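Local coordinates for extracellular solute-binding protein family 1 (Arthrobacter chlorophenolicus, PDB 4R2F) that binds the disaccharide laminaribiose and, as an extracellular solute-binding protein, probably hands such sugars to an ABC transporter, at residues A[80-83]-A[84-88]; A[101-104]-A[105-109]; A[329-332]-A[333-337]; A[139-143]-A[144-148]. All coordinates share one frame; numbering follows the deposited sequence.

Interaction 1: A[80-83]-A[84-88]; sequences FYQT and FSSAI
Ser85 reaches back one turn to Tyr81 with both of its donors, which gives the carbonyl of Tyr81 two donors in this stretch of helix 80-89. Its amide N lies 2.9 Å from Tyr81 O in the ordinary i to i+4 bond, and its OG, 3.0 Å from the same Tyr81 O, donates a second. The two donors come from opposite faces of the carbonyl plane, the hydroxyl well above it at 39°. What brings OG there is its first torsion, chi1 -71°, which sets it opposite the carbonyl carbon of its own residue and folds it back along the helix. An alanine here would probably cost Tyr81 O its second donor while sparing the backbone bond. OG also sits over one face of the Tyr81 ring.

The remaining main-chain bonds are regular: Phe84 N to Phe80 O, Ser86 N to Gln82 O and Ala87 N to Thr83 O. Thr83 turns its own hydroxyl to the preceding turn, where OG1 bonds to Asn79 O.

Apolar contact follows the same spacing on another side of the helix. Phe84 CD2 comes to the edge of the Phe80 ring, 4.3 Å from Phe80 CD2, and also lies 3.2 Å from Phe80 O, which sits in the plane of the Phe84 ring at its edge. Large flat rings suit this buried stripe: Phe80 touches a bound glucose and packs edge-to-face on Trp77, while Phe84 and Ile88 lie against helix 103-109 and Tyr316 of strand 306-316. Tyr81 leans on Ala393 of helix 389-396, which Phe80 also meets at Asp395.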
loop_
_atom_site.group_PDB
_atom_site.type_symbol
_atom_site.label_atom_id
_atom_site.label_comp_id
_atom_site.label_asym_id
_atom_site.label_seq_id
_atom_site.Cartn_x
_atom_site.Cartn_y
_atom_site.Cartn_z
ATOM N N PHE A 80 -1.676 -3.536 -13.321
ATOM C CA PHE A 80 -0.323 -4.070 -13.071
ATOM C C PHE A 80 -0.323 -5.597 -12.896
ATOM O O PHE A 80 0.613 -6.278 -13.301
ATOM C CB PHE A 80 0.311 -3.412 -11.838
ATOM C CG PHE A 80 -0.168 -3.979 -10.535
ATOM C CD1 PHE A 80 -1.337 -3.518 -9.949
ATOM C CD2 PHE A 80 0.549 -4.983 -9.885
ATOM C CE1 PHE A 80 -1.794 -4.058 -8.759
ATOM C CE2 PHE A 80 0.084 -5.527 -8.683
ATOM C CZ PHE A 80 -1.079 -5.064 -8.122
ATOM N N TYR A 81 -1.368 -6.133 -12.282
ATOM C CA TYR A 81 -1.447 -7.577 -12.038
ATOM C C TYR A 81 -1.366 -8.333 -13.356
ATOM O O TYR A 81 -0.607 -9.294 -13.508
ATOM C CB TYR A 81 -2.751 -7.899 -11.282
ATOM C CG TYR A 81 -2.994 -9.353 -10.852
ATOM C CD1 TYR A 81 -2.113 -10.008 -10.003
ATOM C CD2 TYR A 81 -4.149 -10.041 -11.256
ATOM C CE1 TYR A 81 -2.345 -11.311 -9.588
ATOM C CE2 TYR A 81 -4.392 -11.342 -10.844
ATOM C CZ TYR A 81 -3.483 -11.971 -10.010
ATOM O OH TYR A 81 -3.697 -13.262 -9.583
ATOM N N GLN A 82 -2.130 -7.850 -14.325
ATOM C CA GLN A 82 -2.211 -8.461 -15.633
ATOM C C GLN A 82 -0.924 -8.209 -16.403
ATOM O O GLN A 82 -0.461 -9.090 -17.127
ATOM C CB GLN A 82 -3.440 -7.901 -16.387
ATOM C CG GLN A 82 -3.476 -8.161 -17.891
ATOM C CD GLN A 82 -3.717 -9.613 -18.244
ATOM O OE1 GLN A 82 -4.106 -10.418 -17.395
ATOM N NE2 GLN A 82 -3.492 -9.954 -19.511
ATOM N N THR A 83 -0.354 -7.013 -16.265
ATOM C CA THR A 83 0.904 -6.692 -16.945
ATOM C C THR A 83 2.014 -7.700 -16.573
ATOM O O THR A 83 2.619 -8.338 -17.450
ATOM C CB THR A 83 1.354 -5.260 -16.639
ATOM O OG1 THR A 83 0.294 -4.342 -16.955
ATOM C CG2 THR A 83 2.593 -4.920 -17.410
ATOM N N PHE A 84 2.244 -7.882 -15.275
ATOM C CA PHE A 84 3.174 -8.925 -14.794
ATOM C C PHE A 84 2.771 -10.350 -15.165
ATOM O O PHE A 84 3.615 -11.123 -15.626
ATOM C CB PHE A 84 3.343 -8.856 -13.270
ATOM C CG PHE A 84 4.242 -7.748 -12.808
ATOM C CD1 PHE A 84 5.620 -7.937 -12.727
ATOM C CD2 PHE A 84 3.716 -6.518 -12.437
ATOM C CE1 PHE A 84 6.443 -6.915 -12.308
ATOM C CE2 PHE A 84 4.545 -5.499 -11.999
ATOM C CZ PHE A 84 5.902 -5.699 -11.929
ATOM N N SER A 85 1.509 -10.720 -14.931
ATOM C CA SER A 85 1.071 -12.082 -15.231
ATOM C C SER A 85 1.315 -12.421 -16.700
ATOM O O SER A 85 1.807 -13.521 -17.010
ATOM C CB SER A 85 -0.407 -12.303 -14.916
ATOM O OG SER A 85 -0.635 -12.323 -13.518
ATOM N N SER A 86 0.978 -11.479 -17.582
ATOM C CA SER A 86 1.160 -11.658 -19.024
ATOM C C SER A 86 2.638 -11.700 -19.434
ATOM O O SER A 86 3.030 -12.565 -20.212
ATOM C CB SER A 86 0.404 -10.595 -19.829
ATOM O OG SER A 86 0.404 -10.929 -21.213
ATOM N N ALA A 87 3.459 -10.787 -18.929
ATOM C CA ALA A 87 4.903 -10.826 -19.229
ATOM C C ALA A 87 5.574 -12.143 -18.790
ATOM O O ALA A 87 6.343 -12.738 -19.528
ATOM C CB ALA A 87 5.624 -9.651 -18.586
ATOM N N ILE A 88 5.306 -12.581 -17.573
ATOM C CA ILE A 88 5.917 -13.811 -17.079
ATOM C C ILE A 88 5.476 -15.003 -17.948
ATOM O O ILE A 88 6.295 -15.856 -18.284
ATOM C CB ILE A 88 5.564 -14.056 -15.580
ATOM C CG1 ILE A 88 6.527 -13.319 -14.634
ATOM C CG2 ILE A 88 5.628 -15.526 -15.209
ATOM C CD1 ILE A 88 6.791 -11.865 -14.952
#

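Interaction 2: A[101-104]-A[105-109]; sequences GFQA and FQFEE. With BGC (beta-D-glucopyranose), chain B.
The ring of Phe107 takes Gln103 CG at its edge, near the ring plane, with CG 3.3 Å from Phe107 CE2. The amide of Gln103 stands steeply to that ring, their planes 78° apart, and lies farther from it than CG, which does the touching. Its CG points away from the backbone N (chi1 171°) and the chain runs on extended, which carries the amide past the phenylalanine to Gly100 N, the partner of OE1; NE2 makes a weak bond to Tyr316 OH. A glutamine thus serves twice here, as an apolar spacer and as a buried polar head. At the edge of the Phe105 ring it is an oxygen instead: Phe102 O lies in the ring plane, 3.6 Å from Phe105 CD2.

Main-chain bonds start the helix. Phe105 N reaches Phe102 O at 3.0 Å, an i to i+3 bond. Phe107 N to Gln103 O, 3.1 Å, and Glu108 N to Ala104 O follow the i to i+4 pattern.

Just ahead of the helix, Gly101 N donates to O4 of the bound glucose at 2.8 Å and 163°. A side chain on this residue would run into the sugar's O3, so glycine fits the pocket wall.

Helix 103-109 is packed on several sides. Gln103 and Phe107 lie against helix 80-89; Phe102, just ahead of the helix, lies against Leu391 of helix 389-396; and the small methyl of Ala104 lets strands 145-161 and 306-316 come close.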
loop_
_atom_site.group_PDB
_atom_site.type_symbol
_atom_site.label_atom_id
_atom_site.label_comp_id
_atom_site.label_asym_id
_atom_site.label_seq_id
_atom_site.Cartn_x
_atom_site.Cartn_y
_atom_site.Cartn_z
ATOM N N GLY A 101 2.309 -5.995 -3.268
ATOM C CA GLY A 101 2.735 -6.463 -1.947
ATOM C C GLY A 101 2.832 -7.971 -1.816
ATOM O O GLY A 101 3.660 -8.451 -1.060
ATOM N N PHE A 102 1.990 -8.708 -2.547
ATOM C CA PHE A 102 1.915 -10.186 -2.447
ATOM C C PHE A 102 2.171 -10.933 -3.725
ATOM O O PHE A 102 2.120 -12.129 -3.732
ATOM C CB PHE A 102 0.541 -10.574 -1.886
ATOM C CG PHE A 102 0.114 -9.693 -0.742
ATOM C CD1 PHE A 102 0.737 -9.801 0.485
ATOM C CD2 PHE A 102 -0.813 -8.688 -0.938
ATOM C CE1 PHE A 102 0.390 -8.972 1.524
ATOM C CE2 PHE A 102 -1.171 -7.856 0.096
ATOM C CZ PHE A 102 -0.566 -8.003 1.325
ATOM N N GLN A 103 2.458 -10.196 -4.781
ATOM C CA GLN A 103 2.807 -10.705 -6.096
ATOM C C GLN A 103 3.870 -11.843 -6.092
ATOM O O GLN A 103 3.747 -12.840 -6.792
ATOM C CB GLN A 103 3.294 -9.465 -6.862
ATOM C CG GLN A 103 3.928 -9.634 -8.197
ATOM C CD GLN A 103 4.103 -8.271 -8.863
ATOM O OE1 GLN A 103 3.182 -7.457 -8.868
ATOM N NE2 GLN A 103 5.269 -8.035 -9.426
ATOM N N ALA A 104 4.902 -11.693 -5.279
ATOM C CA ALA A 104 5.939 -12.706 -5.184
ATOM C C ALA A 104 5.366 -14.095 -4.792
ATOM O O ALA A 104 5.886 -15.120 -5.219
ATOM C CB ALA A 104 6.982 -12.260 -4.190
ATOM N N PHE A 105 4.309 -14.139 -3.979
ATOM C CA PHE A 105 3.725 -15.425 -3.600
ATOM C C PHE A 105 2.994 -16.118 -4.775
ATOM O O PHE A 105 3.015 -17.328 -4.865
ATOM C CB PHE A 105 2.794 -15.301 -2.391
ATOM C CG PHE A 105 3.503 -14.914 -1.120
ATOM C CD1 PHE A 105 4.081 -15.877 -0.319
ATOM C CD2 PHE A 105 3.634 -13.571 -0.753
ATOM C CE1 PHE A 105 4.750 -15.511 0.835
ATOM C CE2 PHE A 105 4.284 -13.202 0.403
ATOM C CZ PHE A 105 4.846 -14.172 1.197
ATOM N N GLN A 106 2.345 -15.339 -5.639
ATOM C CA GLN A 106 1.683 -15.866 -6.817
ATOM C C GLN A 106 2.730 -16.451 -7.722
ATOM O O GLN A 106 2.585 -17.572 -8.205
ATOM C CB GLN A 106 0.922 -14.785 -7.577
ATOM C CG GLN A 106 0.071 -15.325 -8.712
ATOM C CD GLN A 106 -0.799 -16.504 -8.277
ATOM O OE1 GLN A 106 -0.841 -17.545 -8.939
ATOM N NE2 GLN A 106 -1.492 -16.345 -7.157
ATOM N N PHE A 107 3.807 -15.713 -7.967
ATOM C CA PHE A 107 4.805 -16.202 -8.928
ATOM C C PHE A 107 5.610 -17.353 -8.359
ATOM O O PHE A 107 6.115 -18.213 -9.091
ATOM C CB PHE A 107 5.686 -15.055 -9.476
ATOM C CG PHE A 107 4.912 -14.068 -10.291
ATOM C CD1 PHE A 107 4.148 -14.505 -11.373
ATOM C CD2 PHE A 107 4.904 -12.710 -9.977
ATOM C CE1 PHE A 107 3.397 -13.618 -12.120
ATOM C CE2 PHE A 107 4.146 -11.823 -10.718
ATOM C CZ PHE A 107 3.395 -12.274 -11.791
ATOM N N GLU A 108 5.699 -17.425 -7.046
ATOM C CA GLU A 108 6.343 -18.586 -6.447
ATOM C C GLU A 108 5.518 -19.844 -6.661
ATOM O O GLU A 108 6.050 -20.904 -6.983
ATOM C CB GLU A 108 6.548 -18.375 -4.967
ATOM C CG GLU A 108 7.440 -19.430 -4.348
ATOM C CD GLU A 108 6.715 -20.329 -3.385
ATOM O OE1 GLU A 108 5.530 -20.082 -3.105
ATOM O OE2 GLU A 108 7.362 -21.254 -2.866
ATOM N N GLU A 109 4.213 -19.719 -6.480
ATOM C CA GLU A 109 3.287 -20.853 -6.672
ATOM C C GLU A 109 3.388 -21.336 -8.114
ATOM O O GLU A 109 3.362 -22.514 -8.370
ATOM C CB GLU A 109 1.864 -20.408 -6.315
ATOM C CG GLU A 109 0.740 -21.416 -6.498
ATOM C CD GLU A 109 -0.481 -21.026 -5.674
ATOM O OE1 GLU A 109 -1.405 -20.365 -6.203
ATOM O OE2 GLU A 109 -0.495 -21.345 -4.469
HETATM C C2 BGC B . 0.735 -1.145 -2.123
HETATM C C3 BGC B . 1.039 -2.540 -2.672
HETATM C C4 BGC B . -0.201 -3.114 -3.342
HETATM C C5 BGC B . -0.715 -2.151 -4.404
HETATM C C6 BGC B . -2.036 -2.629 -5.022
HETATM C C1 BGC B . 0.321 -0.306 -3.320
HETATM O O2 BGC B . 1.874 -0.587 -1.479
HETATM O O3 BGC B . 1.472 -3.405 -1.623
HETATM O O4 BGC B . 0.128 -4.331 -3.999
HETATM O O5 BGC B . -0.902 -0.846 -3.844
HETATM O O6 BGC B . -3.106 -2.688 -4.052
#

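Interaction 3: A[329-332]-A[333-337]; sequences VVYY and LGKLK
Val329 and Leu333 lie side by side one turn apart on an alpha-helix, 322-335, with one side buried and another partly exposed. Their branches point the same way, Val329 CG1 meeting Leu333 CD1 at 3.9 Å. This is the packed side: Val329 rests on Val119 and Leu333 on Leu123, both of helix 117-126, and both side chains also touch strand 306-316. Tyr332 adds a broad ring to the buried surface, crossing Leu336 at about a right angle, with CE2 3.9 Å from Leu336 CD2. It meets the rings of Phe42 and Phe328 and touches helix 50-61, a setting that suits a large aromatic.

Toward the partly exposed side the contacts thin out. Here Lys335 crosses Tyr331 obliquely, with few contacts. Lys335 CG hangs over one face of the ring, offset toward its rim. The lysine then bends at chi2 (-105°) and chi3 (-81°), bringing CE beside the phenol end. Its NZ makes a weak, long ion pair with Glu338.

The backbone records the same change. Leu333 N to Val329 O is nearly straight at 174°, whereas Lys335 N bonds to Tyr332 O, with a weak bond to Tyr331 O. The phenol oxygen of Tyr331 bonds to Ile59 O, and that same OH lies 3.4 Å from Lys335 CE.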
loop_
_atom_site.group_PDB
_atom_site.type_symbol
_atom_site.label_atom_id
_atom_site.label_comp_id
_atom_site.label_asym_id
_atom_site.label_seq_id
_atom_site.Cartn_x
_atom_site.Cartn_y
_atom_site.Cartn_z
ATOM N N VAL A 329 20.387 -7.090 -6.394
ATOM C CA VAL A 329 19.471 -6.881 -5.264
ATOM C C VAL A 329 20.248 -6.420 -4.034
ATOM O O VAL A 329 19.793 -5.551 -3.324
ATOM C CB VAL A 329 18.592 -8.113 -4.947
ATOM C CG1 VAL A 329 17.846 -7.938 -3.618
ATOM C CG2 VAL A 329 17.598 -8.397 -6.072
ATOM N N VAL A 330 21.429 -6.984 -3.804
ATOM C CA VAL A 330 22.231 -6.592 -2.640
ATOM C C VAL A 330 22.712 -5.142 -2.799
ATOM O O VAL A 330 22.663 -4.320 -1.852
ATOM C CB VAL A 330 23.404 -7.575 -2.454
ATOM C CG1 VAL A 330 24.365 -7.125 -1.377
ATOM C CG2 VAL A 330 22.863 -8.958 -2.131
ATOM N N TYR A 331 23.165 -4.826 -3.998
ATOM C CA TYR A 331 23.556 -3.459 -4.330
ATOM C C TYR A 331 22.396 -2.489 -4.090
ATOM O O TYR A 331 22.552 -1.438 -3.450
ATOM C CB TYR A 331 24.045 -3.406 -5.795
ATOM C CG TYR A 331 24.077 -2.012 -6.378
ATOM C CD1 TYR A 331 25.183 -1.166 -6.201
ATOM C CD2 TYR A 331 22.990 -1.531 -7.089
ATOM C CE1 TYR A 331 25.189 0.120 -6.738
ATOM C CE2 TYR A 331 22.988 -0.263 -7.630
ATOM C CZ TYR A 331 24.079 0.564 -7.453
ATOM O OH TYR A 331 24.009 1.814 -8.021
ATOM N N TYR A 332 21.215 -2.844 -4.594
ATOM C CA TYR A 332 20.075 -1.917 -4.541
ATOM C C TYR A 332 19.646 -1.702 -3.092
ATOM O O TYR A 332 19.466 -0.574 -2.670
ATOM C CB TYR A 332 18.929 -2.422 -5.393
ATOM C CG TYR A 332 17.846 -1.407 -5.753
ATOM C CD1 TYR A 332 18.069 -0.436 -6.731
ATOM C CD2 TYR A 332 16.580 -1.466 -5.165
ATOM C CE1 TYR A 332 17.078 0.482 -7.077
ATOM C CE2 TYR A 332 15.572 -0.565 -5.506
ATOM C CZ TYR A 332 15.821 0.417 -6.468
ATOM O OH TYR A 332 14.848 1.308 -6.851
ATOM N N LEU A 333 19.516 -2.777 -2.322
ATOM C CA LEU A 333 19.171 -2.622 -0.891
ATOM C C LEU A 333 20.146 -1.716 -0.135
ATOM O O LEU A 333 19.726 -0.939 0.725
ATOM C CB LEU A 333 19.116 -3.979 -0.204
ATOM C CG LEU A 333 17.942 -4.844 -0.613
ATOM C CD1 LEU A 333 18.180 -6.247 -0.112
ATOM C CD2 LEU A 333 16.662 -4.257 -0.044
ATOM N N GLY A 334 21.424 -1.793 -0.492
ATOM C CA GLY A 334 22.463 -0.977 0.117
ATOM C C GLY A 334 22.365 0.519 -0.166
ATOM O O GLY A 334 22.919 1.299 0.576
ATOM N N LYS A 335 21.660 0.918 -1.225
ATOM C CA LYS A 335 21.512 2.322 -1.605
ATOM C C LYS A 335 20.139 2.945 -1.244
ATOM O O LYS A 335 19.916 4.172 -1.373
ATOM C CB LYS A 335 21.799 2.471 -3.115
ATOM C CG LYS A 335 23.235 2.099 -3.516
ATOM C CD LYS A 335 24.125 3.296 -3.820
ATOM C CE LYS A 335 23.892 3.818 -5.236
ATOM N NZ LYS A 335 24.204 5.268 -5.432
ATOM N N LEU A 336 19.224 2.103 -0.782
ATOM C CA LEU A 336 17.870 2.565 -0.415
ATOM C C LEU A 336 17.834 3.760 0.518
ATOM O O LEU A 336 16.955 4.606 0.385
ATOM C CB LEU A 336 17.057 1.436 0.231
ATOM C CG LEU A 336 16.621 0.327 -0.710
ATOM C CD1 LEU A 336 15.788 -0.644 0.105
ATOM C CD2 LEU A 336 15.849 0.845 -1.909
ATOM N N LYS A 337 18.750 3.828 1.484
ATOM C CA LYS A 337 18.789 4.987 2.383
ATOM C C LYS A 337 18.761 6.333 1.645
ATOM O O LYS A 337 18.179 7.295 2.137
ATOM C CB LYS A 337 20.013 4.917 3.304
ATOM C CG LYS A 337 21.351 4.888 2.585
ATOM C CD LYS A 337 22.512 4.712 3.554
ATOM C CE LYS A 337 23.823 4.798 2.796
ATOM N NZ LYS A 337 24.913 4.115 3.536
#

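Interaction 4: A[139-143]-A[144-148]; sequences PFKTS and KGYVA
Phe140 and Val147 form the apolar centre of this beta hairpin, with Phe140 CD1 3.9 Å from Val147 CG2. The methyl comes at the ring's edge, in its plane, while Pro139 CB lies over one face. Val147 offers its other methyl to the threonine across the strands: CG1 is 3.6 Å from Thr142 CG2. Branched residues suit this compact spot, where Phe105 and Glu108 of helix 103-109 also touch Val147.

Further out, Lys141 and Tyr146 are a non-hydrogen-bonded antiparallel pair on the face opposite the Thr142 side chain. The lysine runs extended across the tyrosine and makes a CH-pi contact, CG lying 4.3 Å from the ring centroid of Tyr146. Its aliphatic length covers the ring.

The polar edge is the type I turn from Thr142 to Gly145, whose end residues form a hydrogen-bonded antiparallel pair. Gly145 O accepts both from Thr142 N and from Thr142 OG1, 2.8 Å away on a lone pair in the carbonyl plane. OG1 also accepts from Lys144 N at 3.2 Å, since chi1 of 73° wedges it between the backbone N and carbonyl carbon. A valine in its place would probably deprive Lys144 N of this acceptor and Gly145 O of one donor. Gly145 has backbone angles at which a side chain would strike the preceding carbonyl. One hydroxyl, donor and acceptor at once, thus holds the turn together from within.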
loop_
_atom_site.group_PDB
_atom_site.type_symbol
_atom_site.label_atom_id
_atom_site.label_comp_id
_atom_site.label_asym_id
_atom_site.label_seq_id
_atom_site.Cartn_x
_atom_site.Cartn_y
_atom_site.Cartn_z
ATOM N N PRO A 139 7.938 -12.840 7.326
ATOM C CA PRO A 139 6.757 -13.125 6.509
ATOM C C PRO A 139 7.044 -13.776 5.152
ATOM O O PRO A 139 6.137 -14.344 4.561
ATOM C CB PRO A 139 6.156 -11.735 6.286
ATOM C CG PRO A 139 6.529 -10.982 7.523
ATOM C CD PRO A 139 7.948 -11.431 7.777
ATOM N N PHE A 140 8.269 -13.652 4.653
ATOM C CA PHE A 140 8.622 -14.101 3.316
ATOM C C PHE A 140 9.278 -15.466 3.287
ATOM O O PHE A 140 9.606 -15.986 2.211
ATOM C CB PHE A 140 9.498 -13.040 2.662
ATOM C CG PHE A 140 8.778 -11.752 2.500
ATOM C CD1 PHE A 140 7.826 -11.623 1.505
ATOM C CD2 PHE A 140 8.961 -10.721 3.385
ATOM C CE1 PHE A 140 7.099 -10.469 1.360
ATOM C CE2 PHE A 140 8.244 -9.555 3.250
ATOM C CZ PHE A 140 7.305 -9.430 2.235
ATOM N N LYS A 141 9.434 -16.068 4.464
ATOM C CA LYS A 141 10.083 -17.358 4.559
ATOM C C LYS A 141 9.051 -18.443 4.306
ATOM O O LYS A 141 7.998 -18.441 4.935
ATOM C CB LYS A 141 10.687 -17.528 5.944
ATOM C CG LYS A 141 11.570 -18.759 6.087
ATOM C CD LYS A 141 11.852 -19.032 7.559
ATOM C CE LYS A 141 12.760 -20.234 7.770
ATOM N NZ LYS A 141 12.750 -20.656 9.200
ATOM N N THR A 142 9.357 -19.351 3.379
ATOM C CA THR A 142 8.544 -20.541 3.142
ATOM C C THR A 142 9.417 -21.779 3.276
ATOM O O THR A 142 10.628 -21.679 3.346
ATOM C CB THR A 142 7.911 -20.553 1.718
ATOM O OG1 THR A 142 8.910 -20.836 0.731
ATOM C CG2 THR A 142 7.213 -19.225 1.394
ATOM N N SER A 143 8.779 -22.943 3.246
ATOM C CA SER A 143 9.463 -24.239 3.205
ATOM C C SER A 143 10.599 -24.294 2.170
ATOM O O SER A 143 11.628 -24.900 2.419
ATOM C CB SER A 143 8.456 -25.368 2.877
ATOM O OG SER A 143 7.271 -25.288 3.653
ATOM N N LYS A 144 10.390 -23.671 1.014
ATOM C CA LYS A 144 11.271 -23.808 -0.126
ATOM C C LYS A 144 12.265 -22.661 -0.222
ATOM O O LYS A 144 13.162 -22.729 -1.037
ATOM C CB LYS A 144 10.443 -23.909 -1.414
ATOM C CG LYS A 144 9.251 -24.844 -1.278
ATOM C CD LYS A 144 8.501 -25.182 -2.550
ATOM C CE LYS A 144 7.482 -24.173 -3.060
ATOM N NZ LYS A 144 6.432 -23.783 -2.086
ATOM N N GLY A 145 12.100 -21.626 0.606
ATOM C CA GLY A 145 13.013 -20.494 0.649
ATOM C C GLY A 145 12.293 -19.175 0.904
ATOM O O GLY A 145 11.077 -19.123 1.082
ATOM N N TYR A 146 13.061 -18.101 0.899
ATOM C CA TYR A 146 12.533 -16.730 0.955
ATOM C C TYR A 146 11.986 -16.306 -0.398
ATOM O O TYR A 146 12.731 -16.310 -1.397
ATOM C CB TYR A 146 13.658 -15.778 1.353
ATOM C CG TYR A 146 13.990 -15.925 2.803
ATOM C CD1 TYR A 146 13.272 -15.220 3.750
ATOM C CD2 TYR A 146 15.001 -16.778 3.233
ATOM C CE1 TYR A 146 13.530 -15.358 5.084
ATOM C CE2 TYR A 146 15.281 -16.920 4.583
ATOM C CZ TYR A 146 14.528 -16.211 5.496
ATOM O OH TYR A 146 14.757 -16.321 6.829
ATOM N N VAL A 147 10.705 -15.955 -0.463
ATOM C CA VAL A 147 10.128 -15.616 -1.759
ATOM C C VAL A 147 10.546 -14.222 -2.262
ATOM O O VAL A 147 10.457 -13.944 -3.451
ATOM C CB VAL A 147 8.593 -15.750 -1.802
ATOM C CG1 VAL A 147 8.154 -17.134 -1.362
ATOM C CG2 VAL A 147 7.925 -14.685 -0.982
ATOM N N ALA A 148 11.002 -13.360 -1.357
ATOM C CA ALA A 148 11.373 -11.978 -1.679
ATOM C C ALA A 148 12.049 -11.366 -0.468
ATOM O O ALA A 148 12.152 -12.011 0.577
ATOM C CB ALA A 148 10.128 -11.158 -2.040
#

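Overall arrangement
Interaction 2 is the buried member of the set and the hub of two others. Its helix packs on interaction 1 through aromatic and glutamine side chains, Phe84 CB coming 3.7 Å from Phe107 CZ. On interaction 4 it uses both apolar contact and charge, with Glu108 OE2 2.8 Å from Lys144 NZ in a salt bridge. Interactions 1 and 2 both approach the bound sugar, the former through a ring and the latter through a main-chain amide. Interaction 4 reaches the surface at its turn, where hydroxyl and backbone bonds prevail. Interaction 3 touches none of the others; its centre lies about 21 Å from that of interaction 2, yet both helices pack on strand 306-316.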